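Long-range contact in alpha-1,2-mannosidase (Bacteroides thetaiotaomicron, PDB 2WW2), which is a calcium-dependent, inverting alpha-mannosidase of glycoside hydrolase family 92, hydrolysing alpha-mannosidic bonds in a human gut symbiont: residues Arg96-Ser101 with Val114-Gly119. Residues are numbered along the deposited sequence; the frame is centred on the assembly and turned at random.
Sequences RLVPFS and VTFNNG
The open end of a beta hairpin, strands 98-108 and 111-116 of the family 92 N-terminal domain, brings V98, P99 and F100 against F116 and N117, where the second strand passes into a type I turn, F116 to G119. The one direct hydrogen bond between the two segments runs from N117 N to P99 O, 2.9 Å and practically straight at 179°, with the donor tilted 26° from the carbonyl plane. That same carbonyl oxygen lies in the plane of the F116 ring, at its edge, and also accepts from a water that N118 N donates to. The side chains of V98 and F116 cross at about a right angle, and V98 CG1, anti to its backbone N (chi1 -175°), comes within 3.5 Å of F116 CD1. F100 CB lies 3.8 Å from the same F116 CD1, while the F100 ring meets V114 CG2; M61 of the neighbouring strand 60-67 packs on both phenylalanines. An alanine at F116 would probably open a gap beside V98 CG1 and F100 CB and leave M61 less well packed. N117 lays its amide beside the P99-F100 backbone, ND2 3.5 Å from P99 CB, and a second water accepts from S101 N and donates to T115 O and, at 2.8 Å, to N117 OD1.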
loop_
_atom_site.group_PDB
_atom_site.type_symbol
_atom_site.label_atom_id
_atom_site.label_comp_id
_atom_site.label_asym_id
_atom_site.label_seq_id
_atom_site.Cartn_x
_atom_site.Cartn_y
_atom_site.Cartn_z
ATOM N N ARG A 96 -20.873 35.677 14.959
ATOM C CA ARG A 96 -21.425 36.044 13.659
ATOM C C ARG A 96 -21.387 34.829 12.779
ATOM O O ARG A 96 -20.371 34.556 12.134
ATOM C CB ARG A 96 -20.610 37.138 12.941
ATOM C CG ARG A 96 -20.675 38.494 13.547
ATOM C CD ARG A 96 -20.020 39.567 12.644
ATOM N NE ARG A 96 -18.832 39.102 11.938
ATOM C CZ ARG A 96 -17.574 39.285 12.338
ATOM N NH1 ARG A 96 -17.296 39.929 13.482
ATOM N NH2 ARG A 96 -16.583 38.822 11.584
ATOM N N LEU A 97 -22.475 34.089 12.759
ATOM C CA LEU A 97 -22.534 32.841 12.025
ATOM C C LEU A 97 -23.859 32.823 11.304
ATOM O O LEU A 97 -24.881 32.602 11.928
ATOM C CB LEU A 97 -22.521 31.659 12.997
ATOM C CG LEU A 97 -21.230 31.216 13.678
ATOM C CD1 LEU A 97 -20.120 30.948 12.698
ATOM C CD2 LEU A 97 -20.825 32.231 14.725
ATOM N N VAL A 98 -23.855 33.037 9.997
ATOM C CA VAL A 98 -25.104 33.171 9.283
ATOM C C VAL A 98 -25.196 32.078 8.224
ATOM O O VAL A 98 -24.317 31.982 7.355
ATOM C CB VAL A 98 -25.204 34.543 8.601
ATOM C CG1 VAL A 98 -26.585 34.702 7.946
ATOM C CG2 VAL A 98 -24.942 35.657 9.615
ATOM N N PRO A 99 -26.251 31.252 8.299
ATOM C CA PRO A 99 -26.357 30.108 7.391
ATOM C C PRO A 99 -26.639 30.516 5.936
ATOM O O PRO A 99 -27.423 31.441 5.687
ATOM C CB PRO A 99 -27.519 29.264 7.969
ATOM C CG PRO A 99 -28.154 30.081 9.059
ATOM C CD PRO A 99 -27.282 31.283 9.353
ATOM N N PHE A 100 -26.009 29.804 5.005
ATOM C CA PHE A 100 -26.209 30.015 3.566
ATOM C C PHE A 100 -26.059 28.679 2.838
ATOM O O PHE A 100 -25.459 27.733 3.363
ATOM C CB PHE A 100 -25.196 31.034 3.003
ATOM C CG PHE A 100 -23.786 30.516 2.928
ATOM C CD1 PHE A 100 -23.270 30.049 1.720
ATOM C CD2 PHE A 100 -22.970 30.506 4.057
ATOM C CE1 PHE A 100 -21.971 29.540 1.643
ATOM C CE2 PHE A 100 -21.674 30.010 3.996
ATOM C CZ PHE A 100 -21.161 29.550 2.779
ATOM N N SER A 101 -26.588 28.614 1.625
ATOM C CA SER A 101 -26.461 27.423 0.783
ATOM C C SER A 101 -25.601 27.743 -0.423
ATOM O O SER A 101 -25.693 28.851 -0.979
ATOM C CB SER A 101 -27.853 26.998 0.303
ATOM O OG SER A 101 -27.740 26.005 -0.687
ATOM N N VAL A 114 -23.782 36.134 -2.641
ATOM C CA VAL A 114 -24.407 35.070 -1.847
ATOM C C VAL A 114 -25.711 35.595 -1.256
ATOM O O VAL A 114 -25.821 36.788 -0.927
ATOM C CB VAL A 114 -23.450 34.546 -0.754
ATOM C CG1 VAL A 114 -23.148 35.658 0.269
ATOM C CG2 VAL A 114 -24.016 33.305 -0.054
ATOM N N THR A 115 -26.710 34.725 -1.161
ATOM C CA THR A 115 -27.951 35.065 -0.470
ATOM C C THR A 115 -28.076 34.112 0.700
ATOM O O THR A 115 -28.007 32.877 0.536
ATOM C CB THR A 115 -29.151 34.919 -1.405
ATOM O OG1 THR A 115 -28.929 35.741 -2.552
ATOM C CG2 THR A 115 -30.470 35.324 -0.709
ATOM N N PHE A 116 -28.197 34.677 1.893
ATOM C CA PHE A 116 -28.289 33.875 3.091
ATOM C C PHE A 116 -29.660 33.248 3.226
ATOM O O PHE A 116 -30.604 33.631 2.523
ATOM C CB PHE A 116 -27.899 34.729 4.312
ATOM C CG PHE A 116 -26.476 35.226 4.242
ATOM C CD1 PHE A 116 -25.438 34.422 4.671
ATOM C CD2 PHE A 116 -26.182 36.484 3.711
ATOM C CE1 PHE A 116 -24.123 34.862 4.603
ATOM C CE2 PHE A 116 -24.870 36.936 3.630
ATOM C CZ PHE A 116 -23.835 36.116 4.078
ATOM N N ASN A 117 -29.776 32.263 4.110
ATOM C CA ASN A 117 -31.064 31.594 4.289
ATOM C C ASN A 117 -32.153 32.573 4.721
ATOM O O ASN A 117 -33.328 32.352 4.428
ATOM C CB ASN A 117 -30.959 30.441 5.316
ATOM C CG ASN A 117 -30.153 29.242 4.800
ATOM O OD1 ASN A 117 -29.665 29.231 3.659
ATOM N ND2 ASN A 117 -29.997 28.223 5.659
ATOM N N ASN A 118 -31.776 33.650 5.413
ATOM C CA ASN A 118 -32.772 34.625 5.884
ATOM C C ASN A 118 -33.174 35.624 4.787
ATOM O O ASN A 118 -33.962 36.537 5.027
ATOM C CB ASN A 118 -32.284 35.379 7.136
ATOM C CG ASN A 118 -31.010 36.174 6.878
ATOM O OD1 ASN A 118 -30.625 36.365 5.734
ATOM N ND2 ASN A 118 -30.352 36.637 7.942
ATOM N N GLY A 119 -32.616 35.453 3.599
ATOM C CA GLY A 119 -32.992 36.274 2.460
ATOM C C GLY A 119 -32.097 37.476 2.216
ATOM O O GLY A 119 -32.240 38.161 1.202
HETATM O O HOH W 1 -29.478 33.067 7.166
HETATM O O HOH W 2 -28.788 30.423 1.243
#